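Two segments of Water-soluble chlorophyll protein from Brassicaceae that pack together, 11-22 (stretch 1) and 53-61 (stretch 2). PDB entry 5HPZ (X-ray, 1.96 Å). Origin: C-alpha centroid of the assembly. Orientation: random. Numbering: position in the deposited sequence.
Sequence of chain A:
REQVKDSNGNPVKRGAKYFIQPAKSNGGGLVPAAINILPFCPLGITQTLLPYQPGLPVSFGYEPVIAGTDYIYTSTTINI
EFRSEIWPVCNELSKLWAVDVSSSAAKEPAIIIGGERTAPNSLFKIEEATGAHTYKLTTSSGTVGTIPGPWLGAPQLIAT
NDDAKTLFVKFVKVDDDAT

Stretch 1 (11-22) PVKRGAKYFIQP
Stretch 2 53-61: QPGLPVSFG

Stretch 2 crosses stretch 1 steeply, the N-to-C directions of strands 18-22 and 58-61 lying 102° apart; they join locally through a single antiparallel bridge, Y18 with V58 (CA-CA 5.4 Å), and the contact buries 696 Å² in total. Further register points are F19-P57 (4.6 Å between CA atoms), K17-S59 (5.0 Å) and R14-G61 (5.4 Å).

Beginning at P54 (phi/psi -79/-7, C-gamma endo), the ring lies over one face of F19: P54 CB stands 3.6 Å from the ring centroid, 6° off the normal, a CH-pi contact. F19 (chi1 -55°, chi2 -65°) thus brings its ring close although its CA-to-CB bond points sideways. P54 O accepts from Q21 NE2 at 2.9 Å and 176°, the amide being extended by chi1 -85° and chi2 171°. At G55 (102/164), a CB would be jammed against the preceding carbonyl, so glycine fits. L56 (-93/132; t, p) points its CB away, yet water 1 joins the backbones, accepting from I20 N (2.9 Å) and donating to L56 O (2.7 Å). P57 (-63/153, C-gamma exo) places CG 4.1 Å from F19 CE1.

V58 (-127/170, m) pairs reciprocally with Y18 (-130/139): V58 N to Y18 O is 2.8 Å, 176°, and Y18 N to V58 O is 2.9 Å, 172°. Its CG2 meets I20 CD1 at 3.9 Å, with I20 in m, t.

S59 (-141/154, p) has its CA-to-CB bond pointing toward stretch 1, leaving CB 3.1 Å from A16 O. F60 (-109/138, chi1 -47°, chi2 -74°) has the largest covered area, its apolar ring reaching V12 CG1 from CD2 (3.8 Å, V12 t) and Y18 CD1 from CE2 (4.1 Å, Y18 chi1 -58°, chi2 84°). F60 O accepts from G15 N at 2.9 Å, 168°, within the type II turn K13-A16, where G15's positive phi (69/-13) favours glycine. G61 (-137/143) continues the strand.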

# COMPACT_ATOMS: atom_id res chain seq x y z
N PRO A 11 33.30 21.28 9.94
CA PRO A 11 33.03 21.34 8.51
C PRO A 11 32.51 20.02 7.97
O PRO A 11 32.82 18.96 8.50
CB PRO A 11 34.38 21.64 7.86
CG PRO A 11 35.34 21.89 8.99
CD PRO A 11 34.58 21.91 10.28
N VAL A 12 31.74 20.12 6.90
CA VAL A 12 31.09 18.96 6.30
C VAL A 12 32.12 18.27 5.37
O VAL A 12 32.79 18.94 4.60
CB VAL A 12 29.81 19.40 5.54
CG1 VAL A 12 29.29 18.29 4.63
CG2 VAL A 12 28.73 19.86 6.54
N LYS A 13 32.27 16.96 5.51
CA LYS A 13 33.24 16.20 4.72
C LYS A 13 32.55 15.59 3.48
O LYS A 13 31.51 14.99 3.64
CB LYS A 13 33.89 15.10 5.60
N ARG A 14 33.09 15.84 2.28
CA ARG A 14 32.71 15.16 1.02
C ARG A 14 32.55 13.68 1.30
O ARG A 14 33.32 13.11 2.07
CB ARG A 14 33.80 15.34 -0.06
N GLY A 15 31.52 13.03 0.72
CA GLY A 15 31.35 11.57 0.86
C GLY A 15 30.96 11.02 2.23
O GLY A 15 30.56 9.87 2.35
N ALA A 16 31.05 11.82 3.28
CA ALA A 16 30.62 11.39 4.58
C ALA A 16 29.08 11.55 4.75
O ALA A 16 28.42 12.34 4.05
CB ALA A 16 31.37 12.18 5.66
N LYS A 17 28.55 10.83 5.74
CA LYS A 17 27.13 10.77 5.99
C LYS A 17 26.54 11.83 6.93
O LYS A 17 26.94 11.96 8.12
CB LYS A 17 26.76 9.38 6.48
CG LYS A 17 26.84 8.34 5.36
CD LYS A 17 26.01 7.14 5.71
CE LYS A 17 26.29 5.98 4.77
NZ LYS A 17 27.02 4.90 5.48
N TYR A 18 25.55 12.54 6.39
CA TYR A 18 24.73 13.49 7.13
C TYR A 18 23.22 13.31 6.95
O TYR A 18 22.76 13.05 5.84
CB TYR A 18 25.10 14.88 6.71
CG TYR A 18 26.56 15.15 6.93
CD1 TYR A 18 27.52 14.75 5.98
CD2 TYR A 18 27.00 15.78 8.07
CE1 TYR A 18 28.88 14.95 6.18
CE2 TYR A 18 28.35 16.00 8.29
CZ TYR A 18 29.29 15.58 7.34
OH TYR A 18 30.65 15.79 7.55
N PHE A 19 22.49 13.44 8.05
CA PHE A 19 21.04 13.72 7.99
C PHE A 19 20.83 15.20 7.60
O PHE A 19 21.55 16.09 8.07
CB PHE A 19 20.39 13.54 9.33
CG PHE A 19 20.61 12.20 9.97
CD1 PHE A 19 20.09 11.05 9.40
CD2 PHE A 19 21.30 12.11 11.18
CE1 PHE A 19 20.26 9.81 10.01
CE2 PHE A 19 21.49 10.89 11.80
CZ PHE A 19 20.97 9.73 11.21
N ILE A 20 19.85 15.46 6.74
CA ILE A 20 19.38 16.83 6.53
C ILE A 20 18.11 17.09 7.38
O ILE A 20 17.07 16.46 7.20
CB ILE A 20 19.09 17.15 5.07
CG1 ILE A 20 20.35 16.97 4.20
CG2 ILE A 20 18.66 18.60 4.97
CD1 ILE A 20 20.11 17.02 2.71
N GLN A 21 18.21 18.04 8.29
CA GLN A 21 17.14 18.27 9.24
C GLN A 21 16.67 19.71 9.16
O GLN A 21 17.47 20.60 9.30
CB GLN A 21 17.61 17.88 10.61
CG GLN A 21 17.41 16.37 10.81
CD GLN A 21 18.05 15.86 12.06
OE1 GLN A 21 18.36 16.63 12.96
NE2 GLN A 21 18.26 14.57 12.12
N PRO A 22 15.37 19.93 8.86
CA PRO A 22 14.85 21.27 8.74
C PRO A 22 14.95 22.01 10.04
O PRO A 22 14.52 21.49 11.04
CB PRO A 22 13.38 21.05 8.34
CG PRO A 22 13.39 19.75 7.65
CD PRO A 22 14.37 18.94 8.43
N GLN A 53 12.61 10.79 14.27
CA GLN A 53 13.16 10.22 13.05
C GLN A 53 14.14 11.24 12.42
O GLN A 53 13.79 12.35 12.00
CB GLN A 53 12.07 9.73 12.08
CG GLN A 53 11.02 8.83 12.72
N PRO A 54 15.42 10.86 12.34
CA PRO A 54 16.47 11.78 11.92
C PRO A 54 16.58 12.01 10.41
O PRO A 54 17.38 12.82 9.97
CB PRO A 54 17.74 11.06 12.43
CG PRO A 54 17.39 9.59 12.22
CD PRO A 54 15.96 9.52 12.67
N GLY A 55 15.85 11.29 9.59
CA GLY A 55 16.13 11.34 8.17
C GLY A 55 16.91 10.14 7.69
O GLY A 55 17.45 9.34 8.47
N LEU A 56 16.92 9.98 6.39
CA LEU A 56 17.81 9.00 5.78
C LEU A 56 19.07 9.73 5.41
O LEU A 56 19.01 10.81 4.79
CB LEU A 56 17.19 8.39 4.52
CG LEU A 56 17.95 7.25 3.83
CD1 LEU A 56 17.90 6.01 4.71
CD2 LEU A 56 17.32 6.97 2.47
N PRO A 57 20.23 9.16 5.77
CA PRO A 57 21.41 9.91 5.49
C PRO A 57 21.62 10.13 4.02
O PRO A 57 21.15 9.37 3.15
CB PRO A 57 22.56 9.00 6.03
CG PRO A 57 21.93 7.93 6.82
CD PRO A 57 20.55 7.78 6.21
N VAL A 58 22.32 11.22 3.76
CA VAL A 58 22.83 11.57 2.44
C VAL A 58 24.35 11.84 2.56
O VAL A 58 24.90 11.96 3.67
CB VAL A 58 22.20 12.85 1.90
CG1 VAL A 58 20.68 12.73 1.79
CG2 VAL A 58 22.57 14.03 2.79
N SER A 59 25.00 11.97 1.41
CA SER A 59 26.34 12.49 1.35
C SER A 59 26.45 13.36 0.15
O SER A 59 25.70 13.19 -0.82
CB SER A 59 27.37 11.35 1.31
OG SER A 59 27.12 10.54 0.18
N PHE A 60 27.37 14.32 0.21
CA PHE A 60 27.56 15.31 -0.85
C PHE A 60 28.89 15.05 -1.59
O PHE A 60 29.94 14.74 -0.97
CB PHE A 60 27.65 16.68 -0.19
CG PHE A 60 26.57 16.92 0.83
CD1 PHE A 60 25.27 17.17 0.43
CD2 PHE A 60 26.84 16.86 2.17
CE1 PHE A 60 24.27 17.39 1.37
CE2 PHE A 60 25.85 17.10 3.11
CZ PHE A 60 24.55 17.37 2.70
N GLY A 61 28.86 15.17 -2.90
CA GLY A 61 30.08 15.04 -3.72
C GLY A 61 30.09 16.13 -4.78
O GLY A 61 29.05 16.47 -5.35
O HOH W 1 18.27 13.27 5.62